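Local coordinates for fructokinase (Xylella fastidiosa Temecula1, PDB 3LJS), which transfers a phosphate from ATP to fructose as a carbohydrate kinase of the PfkB family, at the interface of chains A and B. Residues are numbered along the deposited sequence; one frame, centred on the assembly and turned at random. Chains: chain A/B, Fructokinase.

Contacts 1, 2 and 3 belong to one two-fold interface: contact 1 straddles the axis and maps onto itself, while contacts 2 and 3 recur with the chains exchanged. The C-alpha centre of contact 1 is about 8 Å from that of contact 2 and about 11 Å from that of contact 3; contacts 2 and 3 are about 17 Å apart. Strand 30-36 runs through contacts 1 and 2, which share A:Gln33, B:Arg29 and B:Ala30; contacts 1 and 3 share A:Phe94 and B:Phe64. Backbone pairing on one flank and aromatic packing on the other would suit a stable dimer, as in PfkB sugar kinases that pair through their beta-sheet lids.

Contact 1: the interface of chains A and B. Residues chain A 17, 29-31, 33, 64, 92, 94; chain B 17, 29-31, 33, 64, 92, 94.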
HETATM    1  N   MSE A  17       1.254   1.905  -9.115  1.00 26.98           N
HETATM    2  CA  MSE A  17       2.560   2.420  -8.704  1.00 27.64           C
HETATM    3  C   MSE A  17       3.619   1.732  -9.559  1.00 27.73           C
HETATM    4  O   MSE A  17       3.947   0.565  -9.341  1.00 26.13           O
HETATM    5  CB  MSE A  17       2.805   2.135  -7.221  1.00 30.90           C
HETATM    6  CG  MSE A  17       1.967   2.978  -6.279  1.00 35.98           C
HETATM    7 SE   MSE A  17       2.516   4.838  -6.239  1.00 49.75          SE
HETATM    8  CE  MSE A  17       3.839   4.708  -4.851  1.00 45.55           C
ATOM      9  N   ARG A  29      15.050   3.540  -5.015  1.00 44.11           N
ATOM     10  CA  ARG A  29      14.214   3.252  -6.173  1.00 41.48           C
ATOM     11  C   ARG A  29      12.976   4.141  -6.149  1.00 38.74           C
ATOM     12  O   ARG A  29      12.420   4.408  -5.086  1.00 37.37           O
ATOM     13  CB  ARG A  29      13.800   1.779  -6.172  1.00 42.78           C
ATOM     14  CG  ARG A  29      12.758   1.433  -7.220  1.00 45.44           C
ATOM     15  CD  ARG A  29      12.681  -0.062  -7.445  1.00 48.66           C
ATOM     16  NE  ARG A  29      13.943  -0.579  -7.963  1.00 54.74           N
ATOM     17  CZ  ARG A  29      14.114  -1.814  -8.420  1.00 56.99           C
ATOM     18  NH1 ARG A  29      13.099  -2.668  -8.424  1.00 59.12           N
ATOM     19  NH2 ARG A  29      15.302  -2.195  -8.879  1.00 58.35           N
ATOM     20  N   ALA A  30      12.552   4.604  -7.320  1.00 35.89           N
ATOM     21  CA  ALA A  30      11.383   5.464  -7.413  1.00 33.42           C
ATOM     22  C   ALA A  30      10.180   4.739  -8.002  1.00 31.67           C
ATOM     23  O   ALA A  30      10.318   3.841  -8.829  1.00 31.52           O
ATOM     24  CB  ALA A  30      11.702   6.691  -8.251  1.00 34.04           C
ATOM     25  N   PHE A  31       8.998   5.144  -7.559  1.00 30.81           N
ATOM     26  CA  PHE A  31       7.747   4.569  -8.032  1.00 29.90           C
ATOM     27  C   PHE A  31       6.904   5.734  -8.526  1.00 29.36           C
ATOM     28  O   PHE A  31       6.772   6.740  -7.830  1.00 28.62           O
ATOM     29  CB  PHE A  31       7.028   3.848  -6.886  1.00 29.04           C
ATOM     30  CG  PHE A  31       7.687   2.559  -6.472  1.00 29.79           C
ATOM     31  CD1 PHE A  31       7.273   1.346  -7.010  1.00 28.95           C
ATOM     32  CD2 PHE A  31       8.738   2.562  -5.563  1.00 29.35           C
ATOM     33  CE1 PHE A  31       7.898   0.148  -6.651  1.00 28.96           C
ATOM     34  CE2 PHE A  31       9.369   1.371  -5.201  1.00 29.81           C
ATOM     35  CZ  PHE A  31       8.947   0.162  -5.747  1.00 26.35           C
ATOM     36  N   GLN A  33       3.325   7.430  -9.680  1.00 28.57           N
ATOM     37  CA  GLN A  33       1.891   7.361  -9.420  1.00 30.11           C
ATOM     38  C   GLN A  33       1.052   7.561 -10.682  1.00 29.03           C
ATOM     39  O   GLN A  33       1.151   8.597 -11.340  1.00 29.59           O
ATOM     40  CB  GLN A  33       1.523   8.430  -8.396  1.00 30.43           C
ATOM     41  CG  GLN A  33       0.043   8.566  -8.118  1.00 34.20           C
ATOM     42  CD  GLN A  33      -0.268   9.818  -7.326  1.00 35.52           C
ATOM     43  OE1 GLN A  33      -0.067  10.933  -7.808  1.00 38.84           O
ATOM     44  NE2 GLN A  33      -0.750   9.644  -6.104  1.00 36.44           N
ATOM     45  N   PHE A  64      -4.492   9.492  -2.162  1.00 28.29           N
ATOM     46  CA  PHE A  64      -4.672   8.808  -3.433  1.00 26.99           C
ATOM     47  C   PHE A  64      -6.103   8.918  -3.933  1.00 26.45           C
ATOM     48  O   PHE A  64      -6.342   9.038  -5.135  1.00 25.07           O
ATOM     49  CB  PHE A  64      -4.248   7.350  -3.300  1.00 26.06           C
ATOM     50  CG  PHE A  64      -2.786   7.184  -3.014  1.00 27.20           C
ATOM     51  CD1 PHE A  64      -1.837   7.747  -3.861  1.00 27.95           C
ATOM     52  CD2 PHE A  64      -2.355   6.480  -1.897  1.00 28.99           C
ATOM     53  CE1 PHE A  64      -0.474   7.612  -3.603  1.00 29.46           C
ATOM     54  CE2 PHE A  64      -0.995   6.336  -1.627  1.00 29.87           C
ATOM     55  CZ  PHE A  64      -0.052   6.904  -2.482  1.00 29.40           C
ATOM     56  N   LEU A  92      -3.798  -0.145  -4.072  1.00 21.74           N
ATOM     57  CA  LEU A  92      -2.558   0.135  -4.782  1.00 23.51           C
ATOM     58  C   LEU A  92      -2.155  -1.101  -5.567  1.00 24.64           C
ATOM     59  O   LEU A  92      -2.292  -2.229  -5.089  1.00 24.30           O
ATOM     60  CB  LEU A  92      -1.428   0.486  -3.804  1.00 24.13           C
ATOM     61  CG  LEU A  92      -1.605   1.666  -2.851  1.00 23.79           C
ATOM     62  CD1 LEU A  92      -0.378   1.745  -1.933  1.00 23.59           C
ATOM     63  CD2 LEU A  92      -1.780   2.962  -3.634  1.00 22.97           C
ATOM     64  N   PHE A  94       1.179  -2.311  -7.381  1.00 29.08           N
ATOM     65  CA  PHE A  94       2.586  -2.085  -7.672  1.00 29.34           C
ATOM     66  C   PHE A  94       2.997  -2.917  -8.878  1.00 31.40           C
ATOM     67  O   PHE A  94       2.743  -4.121  -8.930  1.00 31.56           O
ATOM     68  CB  PHE A  94       3.440  -2.443  -6.452  1.00 27.98           C
ATOM     69  CG  PHE A  94       3.430  -1.392  -5.380  1.00 27.38           C
ATOM     70  CD1 PHE A  94       4.313  -0.321  -5.437  1.00 25.86           C
ATOM     71  CD2 PHE A  94       2.514  -1.452  -4.335  1.00 26.96           C
ATOM     72  CE1 PHE A  94       4.290   0.680  -4.473  1.00 25.79           C
ATOM     73  CE2 PHE A  94       2.475  -0.459  -3.365  1.00 27.37           C
ATOM     74  CZ  PHE A  94       3.369   0.616  -3.433  1.00 28.71           C
TER
HETATM   75  N   MSE B  17       7.532   5.519   1.982  1.00 29.46           N
HETATM   76  CA  MSE B  17       7.408   5.985   0.605  1.00 30.37           C
HETATM   77  C   MSE B  17       7.370   7.506   0.671  1.00 30.47           C
HETATM   78  O   MSE B  17       6.363   8.091   1.070  1.00 28.78           O
HETATM   79  CB  MSE B  17       6.123   5.448  -0.030  1.00 34.59           C
HETATM   80  CG  MSE B  17       6.143   3.957  -0.349  1.00 37.71           C
HETATM   81 SE   MSE B  17       7.380   3.465  -1.770  1.00 49.40          SE
HETATM   82  CE  MSE B  17       6.463   4.252  -3.256  1.00 47.03           C
ATOM     83  N   ARG B  29       3.671  11.914 -10.493  1.00 43.55           N
ATOM     84  CA  ARG B  29       4.354  12.188  -9.233  1.00 41.43           C
ATOM     85  C   ARG B  29       5.199  10.965  -8.858  1.00 38.44           C
ATOM     86  O   ARG B  29       4.800   9.827  -9.112  1.00 34.93           O
ATOM     87  CB  ARG B  29       3.313  12.484  -8.150  1.00 44.02           C
ATOM     88  CG  ARG B  29       3.720  12.081  -6.744  1.00 50.03           C
ATOM     89  CD  ARG B  29       4.579  13.118  -6.052  1.00 52.99           C
ATOM     90  NE  ARG B  29       3.794  14.254  -5.573  1.00 57.62           N
ATOM     91  CZ  ARG B  29       3.731  15.436  -6.179  1.00 59.29           C
ATOM     92  NH1 ARG B  29       4.410  15.650  -7.300  1.00 60.40           N
ATOM     93  NH2 ARG B  29       2.995  16.408  -5.659  1.00 59.56           N
ATOM     94  N   ALA B  30       6.364  11.197  -8.265  1.00 34.78           N
ATOM     95  CA  ALA B  30       7.242  10.094  -7.885  1.00 33.48           C
ATOM     96  C   ALA B  30       7.348   9.902  -6.377  1.00 31.50           C
ATOM     97  O   ALA B  30       7.256  10.857  -5.606  1.00 30.80           O
ATOM     98  CB  ALA B  30       8.635  10.306  -8.480  1.00 33.00           C
ATOM     99  N   PHE B  31       7.542   8.650  -5.976  1.00 30.88           N
ATOM    100  CA  PHE B  31       7.683   8.275  -4.572  1.00 30.55           C
ATOM    101  C   PHE B  31       8.970   7.472  -4.424  1.00 30.44           C
ATOM    102  O   PHE B  31       9.218   6.546  -5.197  1.00 31.22           O
ATOM    103  CB  PHE B  31       6.493   7.419  -4.129  1.00 30.03           C
ATOM    104  CG  PHE B  31       5.216   8.191  -3.961  1.00 29.51           C
ATOM    105  CD1 PHE B  31       4.812   8.625  -2.704  1.00 28.51           C
ATOM    106  CD2 PHE B  31       4.414   8.484  -5.060  1.00 29.17           C
ATOM    107  CE1 PHE B  31       3.629   9.339  -2.540  1.00 30.18           C
ATOM    108  CE2 PHE B  31       3.227   9.201  -4.908  1.00 28.63           C
ATOM    109  CZ  PHE B  31       2.834   9.627  -3.648  1.00 29.19           C
ATOM    110  N   GLN B  33      11.408   4.892  -2.365  1.00 29.59           N
ATOM    111  CA  GLN B  33      11.381   3.787  -1.412  1.00 31.47           C
ATOM    112  C   GLN B  33      12.542   3.837  -0.419  1.00 32.07           C
ATOM    113  O   GLN B  33      13.706   3.889  -0.815  1.00 32.09           O
ATOM    114  CB  GLN B  33      11.404   2.468  -2.185  1.00 30.44           C
ATOM    115  CG  GLN B  33      12.028   1.299  -1.454  1.00 33.01           C
ATOM    116  CD  GLN B  33      12.025   0.039  -2.288  1.00 33.69           C
ATOM    117  OE1 GLN B  33      11.010  -0.643  -2.394  1.00 36.25           O
ATOM    118  NE2 GLN B  33      13.161  -0.272  -2.899  1.00 35.40           N
ATOM    119  N   PHE B  64       8.762  -5.854  -1.215  1.00 25.91           N
ATOM    120  CA  PHE B  64       9.172  -4.937  -0.165  1.00 26.74           C
ATOM    121  C   PHE B  64       9.831  -5.664   0.999  1.00 25.63           C
ATOM    122  O   PHE B  64      10.755  -5.140   1.622  1.00 25.93           O
ATOM    123  CB  PHE B  64       7.979  -4.112   0.315  1.00 27.09           C
ATOM    124  CG  PHE B  64       7.443  -3.172  -0.729  1.00 29.54           C
ATOM    125  CD1 PHE B  64       8.294  -2.287  -1.383  1.00 30.50           C
ATOM    126  CD2 PHE B  64       6.097  -3.175  -1.064  1.00 31.15           C
ATOM    127  CE1 PHE B  64       7.809  -1.414  -2.363  1.00 33.28           C
ATOM    128  CE2 PHE B  64       5.600  -2.308  -2.040  1.00 32.13           C
ATOM    129  CZ  PHE B  64       6.459  -1.427  -2.690  1.00 32.31           C
ATOM    130  N   LEU B  92       3.235  -0.130   4.493  1.00 22.68           N
ATOM    131  CA  LEU B  92       3.736   1.028   3.758  1.00 23.02           C
ATOM    132  C   LEU B  92       3.409   2.300   4.519  1.00 24.07           C
ATOM    133  O   LEU B  92       2.312   2.446   5.064  1.00 23.38           O
ATOM    134  CB  LEU B  92       3.093   1.112   2.367  1.00 24.70           C
ATOM    135  CG  LEU B  92       3.292  -0.050   1.393  1.00 25.21           C
ATOM    136  CD1 LEU B  92       2.567   0.272   0.087  1.00 26.17           C
ATOM    137  CD2 LEU B  92       4.778  -0.282   1.140  1.00 25.11           C
ATOM    138  N   PHE B  94       3.295   6.167   3.734  1.00 32.55           N
ATOM    139  CA  PHE B  94       3.362   7.258   2.769  1.00 34.37           C
ATOM    140  C   PHE B  94       3.439   8.616   3.445  1.00 37.40           C
ATOM    141  O   PHE B  94       2.577   8.974   4.244  1.00 39.01           O
ATOM    142  CB  PHE B  94       2.136   7.238   1.855  1.00 32.76           C
ATOM    143  CG  PHE B  94       2.180   6.172   0.810  1.00 31.14           C
ATOM    144  CD1 PHE B  94       2.832   6.394  -0.397  1.00 29.07           C
ATOM    145  CD2 PHE B  94       1.594   4.933   1.040  1.00 29.88           C
ATOM    146  CE1 PHE B  94       2.902   5.399  -1.358  1.00 28.70           C
ATOM    147  CE2 PHE B  94       1.657   3.929   0.084  1.00 29.01           C
ATOM    148  CZ  PHE B  94       2.313   4.161  -1.121  1.00 28.72           C
TER
HETATM  149  O   HOH W   1       1.140  11.228 -10.428  1.00 32.77           O
HETATM  150  O   HOH W   2      15.196   1.864  -2.723  1.00 37.15           O
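The selenomethionines A:Met17 and B:Met17 meet tip to tip at the two-fold axis, in the core of what is probably a dimer interface of lid strands. Each side chain bends at chi2 and chi3, and the methyl CE of B:Met17 lies 3.7 Å from CD2 of A:Phe31, the two side chains crossing at about a right angle. Phenylalanines surround this centre. CZ of B:Phe64 points into one face of the A:Phe94 ring, toward its rim, with the planes 85° apart; CG of A:Met17 covers the opposite face, so the ring lies between its own chain's A:Met17 and the partner's B:Phe64. The methyl CD1 of B:Leu92 packs 3.5 Å from A:Phe94 CE2. Farther out, CZ of A:Phe31 meets CE1 of B:Phe64 tip to tip, and CE2 of A:Phe31 touches CB of B:Gln33.

Beyond the rings, the 30-36 strands pair antiparallel about A:Phe31 and B:Phe31. A:Phe31 N donates to B:Phe31 O at 2.8 Å, in the carbonyl plane, and the reverse bond completes the pair. B:Gln33 N reaches A:Arg29 O almost along the C=O axis, 176° at the hydrogen. At the rim, the extended side chain of A:Gln33 lies beside B:Arg29, and one water links A:Gln33 O and OE1 with B:Arg29 N, 2.6 Å from that backbone nitrogen.

Contact 2: the interface of chains A and B. Residues chain A 32-34, 309; chain B 28-30.
Packing centres on B:Pro28, which has 80 Å² of its own surface buried by chain A, its pyrrolidine ring laid against strand 30-36. A:Leu32 crosses it obliquely, its branch carbon CG 3.7 Å from CG of the proline. The leucine's CG stands anti to its own carbonyl carbon (chi1 -86°), and its methyls divide the work: CD2 stays by the proline ring, while CD1 reaches the B:Ala30 methyl CB at 3.7 Å. B:Pro28 CB rests in close van der Waals contact with the carbonyl A:Gln33 O, 3.2 Å away. A:Cys34 adds a looser contact, with SG 4.1 Å from B:Pro28 CB. At the outer end of the ring the guanidinium of A:Arg309 arrives tip to tip, NH2 3.8 Å from B:Pro28 CG, on a chain bent at chi2 and chi3.

The polar link beside this packing is the bond from A:Gln33 N to B:Arg29 O, with its neighbouring water bridge.

A:Leu32 and B:Ala30 form an antiparallel beta bridge, so the pairing of the two 30-36 strands extends outward here, with the segment leading into the B strand lying along A:Leu32 to A:Cys34 and A:Arg309 meeting it from a loop far along the sequence, just after strand 307-308.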
ATOM      1  N   LEU A  32       6.349   5.602  -9.727  1.00 28.56           N
ATOM      2  CA  LEU A  32       5.524   6.656 -10.308  1.00 28.96           C
ATOM      3  C   LEU A  32       4.034   6.395 -10.110  1.00 28.23           C
ATOM      4  O   LEU A  32       3.545   5.293 -10.347  1.00 28.12           O
ATOM      5  CB  LEU A  32       5.839   6.798 -11.801  1.00 30.18           C
ATOM      6  CG  LEU A  32       7.011   7.701 -12.212  1.00 33.19           C
ATOM      7  CD1 LEU A  32       8.046   7.805 -11.109  1.00 33.03           C
ATOM      8  CD2 LEU A  32       7.623   7.156 -13.498  1.00 33.97           C
ATOM      9  N   GLN A  33       3.325   7.430  -9.680  1.00 28.57           N
ATOM     10  CA  GLN A  33       1.891   7.361  -9.420  1.00 30.11           C
ATOM     11  C   GLN A  33       1.052   7.561 -10.682  1.00 29.03           C
ATOM     12  O   GLN A  33       1.151   8.597 -11.340  1.00 29.59           O
ATOM     13  CB  GLN A  33       1.523   8.430  -8.396  1.00 30.43           C
ATOM     14  CG  GLN A  33       0.043   8.566  -8.118  1.00 34.20           C
ATOM     15  CD  GLN A  33      -0.268   9.818  -7.326  1.00 35.52           C
ATOM     16  OE1 GLN A  33      -0.067  10.933  -7.808  1.00 38.84           O
ATOM     17  NE2 GLN A  33      -0.750   9.644  -6.104  1.00 36.44           N
ATOM     18  N   CYS A  34       0.227   6.569 -11.007  1.00 27.70           N
ATOM     19  CA  CYS A  34      -0.648   6.632 -12.176  1.00 27.17           C
ATOM     20  C   CYS A  34      -2.069   6.186 -11.839  1.00 25.41           C
ATOM     21  O   CYS A  34      -2.266   5.194 -11.138  1.00 24.05           O
ATOM     22  CB  CYS A  34      -0.109   5.742 -13.300  1.00 27.81           C
ATOM     23  SG  CYS A  34       1.410   6.348 -14.047  1.00 37.69           S
ATOM     24  N   ARG A 309       2.241   2.733 -20.151  1.00 39.10           N
ATOM     25  CA  ARG A 309       3.584   2.639 -19.583  1.00 39.87           C
ATOM     26  C   ARG A 309       3.513   1.569 -18.491  1.00 39.57           C
ATOM     27  O   ARG A 309       2.932   1.806 -17.432  1.00 38.38           O
ATOM     28  CB  ARG A 309       4.009   3.982 -18.973  1.00 41.75           C
ATOM     29  CG  ARG A 309       5.483   4.285 -19.196  1.00 46.05           C
ATOM     30  CD  ARG A 309       6.193   4.815 -17.954  1.00 47.45           C
ATOM     31  NE  ARG A 309       5.959   6.235 -17.712  1.00 47.94           N
ATOM     32  CZ  ARG A 309       6.892   7.069 -17.256  1.00 47.31           C
ATOM     33  NH1 ARG A 309       8.114   6.619 -17.000  1.00 46.19           N
ATOM     34  NH2 ARG A 309       6.605   8.346 -17.050  1.00 46.36           N
TER
ATOM     35  N   PRO B  28       4.008  11.932 -14.033  1.00 54.49           N
ATOM     36  CA  PRO B  28       3.468  11.297 -12.831  1.00 50.03           C
ATOM     37  C   PRO B  28       4.328  11.578 -11.598  1.00 46.85           C
ATOM     38  O   PRO B  28       5.555  11.509 -11.657  1.00 44.09           O
ATOM     39  CB  PRO B  28       3.446   9.815 -13.206  1.00 50.75           C
ATOM     40  CG  PRO B  28       4.578   9.692 -14.175  1.00 52.41           C
ATOM     41  CD  PRO B  28       4.401  10.920 -15.029  1.00 53.20           C
ATOM     42  N   ARG B  29       3.671  11.914 -10.493  1.00 43.55           N
ATOM     43  CA  ARG B  29       4.354  12.188  -9.233  1.00 41.43           C
ATOM     44  C   ARG B  29       5.199  10.965  -8.858  1.00 38.44           C
ATOM     45  O   ARG B  29       4.800   9.827  -9.112  1.00 34.93           O
ATOM     46  CB  ARG B  29       3.313  12.484  -8.150  1.00 44.02           C
ATOM     47  CG  ARG B  29       3.720  12.081  -6.744  1.00 50.03           C
ATOM     48  CD  ARG B  29       4.579  13.118  -6.052  1.00 52.99           C
ATOM     49  NE  ARG B  29       3.794  14.254  -5.573  1.00 57.62           N
ATOM     50  CZ  ARG B  29       3.731  15.436  -6.179  1.00 59.29           C
ATOM     51  NH1 ARG B  29       4.410  15.650  -7.300  1.00 60.40           N
ATOM     52  NH2 ARG B  29       2.995  16.408  -5.659  1.00 59.56           N
ATOM     53  N   ALA B  30       6.364  11.197  -8.265  1.00 34.78           N
ATOM     54  CA  ALA B  30       7.242  10.094  -7.885  1.00 33.48           C
ATOM     55  C   ALA B  30       7.348   9.902  -6.377  1.00 31.50           C
ATOM     56  O   ALA B  30       7.256  10.857  -5.606  1.00 30.80           O
ATOM     57  CB  ALA B  30       8.635  10.306  -8.480  1.00 33.00           C
TER
HETATM   58  O   HOH W   3       1.140  11.228 -10.428  1.00 32.77           O

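Contact 3: the interface of chains A and B. Residues chain A 94, 104, 106-108; chain B 62-64, 89-90.
A strong polar contact comes from A:Tyr108, whose phenol OH donates to the backbone carbonyl B:Thr90 O at 2.6 Å. The donor lies in the carbonyl plane, with a C=O...donor angle of 145°, and the carbonyl oxygen in turn sits at the edge of the tyrosine ring, in its plane. Behind this acceptor, B:Asp62 holds B:Thr90 with both carboxylate oxygens, each through its syn lone pair: OD1 takes the hydroxyl OG1 at 2.7 Å, and OD2 takes the backbone N at 2.8 Å. This second shell fixes the residue that presents its carbonyl to the tyrosine. The side-chain amine NZ of B:Lys89 makes a weak hydrogen bond to A:Ser106 OG, and a water joins the same nitrogen to A:Phe107 N, 2.8 Å from the latter.

Packing contacts use the lysine's stem. The chain turns at chi2 (-70°), then runs extended, crossing A:Tyr108 obliquely so that CG stands 4.0 Å above the centre of one ring face and CB comes 3.4 Å from CE1. The ring atom CD2 of B:Phe64 lies 3.4 Å from A:Tyr108 OH, these two side chains also crossing obliquely, while the selenomethionine B:Met63 reaches A:Ser106 CB with its terminal CE at 3.7 Å.

Strand 103-108 of chain A, with A:Phe94 of strand 92-97 beside it, thus faces the start of helix 63-75 and the B:Lys89-B:Thr90 loop that leads into strand 92-96 of chain B.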
ATOM      1  N   PHE A  94       1.179  -2.311  -7.381  1.00 29.08           N
ATOM      2  CA  PHE A  94       2.586  -2.085  -7.672  1.00 29.34           C
ATOM      3  C   PHE A  94       2.997  -2.917  -8.878  1.00 31.40           C
ATOM      4  O   PHE A  94       2.743  -4.121  -8.930  1.00 31.56           O
ATOM      5  CB  PHE A  94       3.440  -2.443  -6.452  1.00 27.98           C
ATOM      6  CG  PHE A  94       3.430  -1.392  -5.380  1.00 27.38           C
ATOM      7  CD1 PHE A  94       4.313  -0.321  -5.437  1.00 25.86           C
ATOM      8  CD2 PHE A  94       2.514  -1.452  -4.335  1.00 26.96           C
ATOM      9  CE1 PHE A  94       4.290   0.680  -4.473  1.00 25.79           C
ATOM     10  CE2 PHE A  94       2.475  -0.459  -3.365  1.00 27.37           C
ATOM     11  CZ  PHE A  94       3.369   0.616  -3.433  1.00 28.71           C
ATOM     12  N   SER A 104       5.966  -8.016 -12.831  1.00 57.77           N
ATOM     13  CA  SER A 104       5.420  -8.488 -11.565  1.00 55.68           C
ATOM     14  C   SER A 104       4.308  -7.588 -11.029  1.00 53.77           C
ATOM     15  O   SER A 104       4.217  -6.416 -11.393  1.00 52.67           O
ATOM     16  CB  SER A 104       6.547  -8.586 -10.534  1.00 56.57           C
ATOM     17  OG  SER A 104       6.060  -9.029  -9.279  1.00 59.65           O
ATOM     18  N   SER A 106       2.057  -6.574  -7.299  1.00 42.55           N
ATOM     19  CA  SER A 106       1.877  -6.655  -5.855  1.00 38.87           C
ATOM     20  C   SER A 106       0.722  -5.732  -5.479  1.00 35.87           C
ATOM     21  O   SER A 106       0.865  -4.506  -5.473  1.00 34.98           O
ATOM     22  CB  SER A 106       3.152  -6.224  -5.126  1.00 41.17           C
ATOM     23  OG  SER A 106       2.966  -6.270  -3.719  1.00 42.40           O
ATOM     24  N   PHE A 107      -0.422  -6.327  -5.163  1.00 30.43           N
ATOM     25  CA  PHE A 107      -1.611  -5.558  -4.821  1.00 27.77           C
ATOM     26  C   PHE A 107      -1.862  -5.365  -3.333  1.00 27.01           C
ATOM     27  O   PHE A 107      -1.660  -6.277  -2.530  1.00 27.20           O
ATOM     28  CB  PHE A 107      -2.855  -6.235  -5.406  1.00 28.45           C
ATOM     29  CG  PHE A 107      -2.860  -6.326  -6.901  1.00 28.00           C
ATOM     30  CD1 PHE A 107      -3.218  -5.231  -7.676  1.00 29.49           C
ATOM     31  CD2 PHE A 107      -2.524  -7.517  -7.536  1.00 30.35           C
ATOM     32  CE1 PHE A 107      -3.244  -5.317  -9.069  1.00 30.84           C
ATOM     33  CE2 PHE A 107      -2.546  -7.617  -8.927  1.00 31.82           C
ATOM     34  CZ  PHE A 107      -2.908  -6.510  -9.694  1.00 30.81           C
ATOM     35  N   TYR A 108      -2.306  -4.165  -2.975  1.00 24.06           N
ATOM     36  CA  TYR A 108      -2.684  -3.870  -1.605  1.00 24.35           C
ATOM     37  C   TYR A 108      -4.200  -3.772  -1.733  1.00 25.85           C
ATOM     38  O   TYR A 108      -4.769  -2.673  -1.787  1.00 20.72           O
ATOM     39  CB  TYR A 108      -2.062  -2.546  -1.128  1.00 23.71           C
ATOM     40  CG  TYR A 108      -0.630  -2.725  -0.664  1.00 22.59           C
ATOM     41  CD1 TYR A 108      -0.308  -2.717   0.696  1.00 22.50           C
ATOM     42  CD2 TYR A 108       0.384  -3.020  -1.578  1.00 22.46           C
ATOM     43  CE1 TYR A 108       0.990  -3.006   1.132  1.00 22.12           C
ATOM     44  CE2 TYR A 108       1.682  -3.313  -1.153  1.00 22.86           C
ATOM     45  CZ  TYR A 108       1.974  -3.311   0.203  1.00 22.15           C
ATOM     46  OH  TYR A 108       3.234  -3.663   0.625  1.00 21.40           O
TER
ATOM     47  N   ASP B  62       6.772 -10.457  -0.035  1.00 30.53           N
ATOM     48  CA  ASP B  62       6.687  -9.607  -1.217  1.00 29.88           C
ATOM     49  C   ASP B  62       7.999  -8.893  -1.538  1.00 31.35           C
ATOM     50  O   ASP B  62       8.995  -9.033  -0.823  1.00 29.36           O
ATOM     51  CB  ASP B  62       5.581  -8.567  -1.026  1.00 28.06           C
ATOM     52  CG  ASP B  62       5.671  -7.859   0.320  1.00 31.03           C
ATOM     53  OD1 ASP B  62       6.794  -7.533   0.758  1.00 30.82           O
ATOM     54  OD2 ASP B  62       4.618  -7.619   0.941  1.00 33.73           O
HETATM   55  N   MSE B  63       7.980  -8.119  -2.620  1.00 32.10           N
HETATM   56  CA  MSE B  63       9.151  -7.378  -3.067  1.00 33.48           C
HETATM   57  C   MSE B  63       9.669  -6.441  -1.987  1.00 29.37           C
HETATM   58  O   MSE B  63      10.876  -6.253  -1.854  1.00 27.44           O
HETATM   59  CB  MSE B  63       8.833  -6.574  -4.349  1.00 40.94           C
HETATM   60  CG  MSE B  63       7.689  -5.550  -4.224  1.00 50.98           C
HETATM   61 SE   MSE B  63       7.347  -4.462  -5.849  1.00 66.49          SE
HETATM   62  CE  MSE B  63       6.401  -5.784  -6.907  1.00 61.87           C
ATOM     63  N   PHE B  64       8.762  -5.854  -1.215  1.00 25.91           N
ATOM     64  CA  PHE B  64       9.172  -4.937  -0.165  1.00 26.74           C
ATOM     65  C   PHE B  64       9.831  -5.664   0.999  1.00 25.63           C
ATOM     66  O   PHE B  64      10.755  -5.140   1.622  1.00 25.93           O
ATOM     67  CB  PHE B  64       7.979  -4.112   0.315  1.00 27.09           C
ATOM     68  CG  PHE B  64       7.443  -3.172  -0.729  1.00 29.54           C
ATOM     69  CD1 PHE B  64       8.294  -2.287  -1.383  1.00 30.50           C
ATOM     70  CD2 PHE B  64       6.097  -3.175  -1.064  1.00 31.15           C
ATOM     71  CE1 PHE B  64       7.809  -1.414  -2.363  1.00 33.28           C
ATOM     72  CE2 PHE B  64       5.600  -2.308  -2.040  1.00 32.13           C
ATOM     73  CZ  PHE B  64       6.459  -1.427  -2.690  1.00 32.31           C
ATOM     74  N   LYS B  89       0.723  -8.065   3.350  1.00 23.95           N
ATOM     75  CA  LYS B  89       1.770  -7.320   2.675  1.00 23.00           C
ATOM     76  C   LYS B  89       2.612  -6.543   3.673  1.00 21.98           C
ATOM     77  O   LYS B  89       2.166  -6.239   4.782  1.00 22.63           O
ATOM     78  CB  LYS B  89       1.156  -6.333   1.679  1.00 26.35           C
ATOM     79  CG  LYS B  89       0.352  -6.975   0.555  1.00 27.56           C
ATOM     80  CD  LYS B  89       1.264  -7.702  -0.417  1.00 32.16           C
ATOM     81  CE  LYS B  89       0.477  -8.351  -1.543  1.00 31.85           C
ATOM     82  NZ  LYS B  89       1.403  -9.006  -2.505  1.00 38.13           N
ATOM     83  N   THR B  90       3.831  -6.223   3.267  1.00 20.64           N
ATOM     84  CA  THR B  90       4.726  -5.435   4.093  1.00 20.37           C
ATOM     85  C   THR B  90       4.047  -4.078   4.220  1.00 21.45           C
ATOM     86  O   THR B  90       3.560  -3.527   3.230  1.00 20.90           O
ATOM     87  CB  THR B  90       6.089  -5.272   3.400  1.00 20.90           C
ATOM     88  OG1 THR B  90       6.726  -6.554   3.307  1.00 19.67           O
ATOM     89  CG2 THR B  90       6.975  -4.303   4.170  1.00 21.02           C
TER
HETATM   90  O   HOH W   4      -0.456  -9.078  -4.675  1.00 28.46           O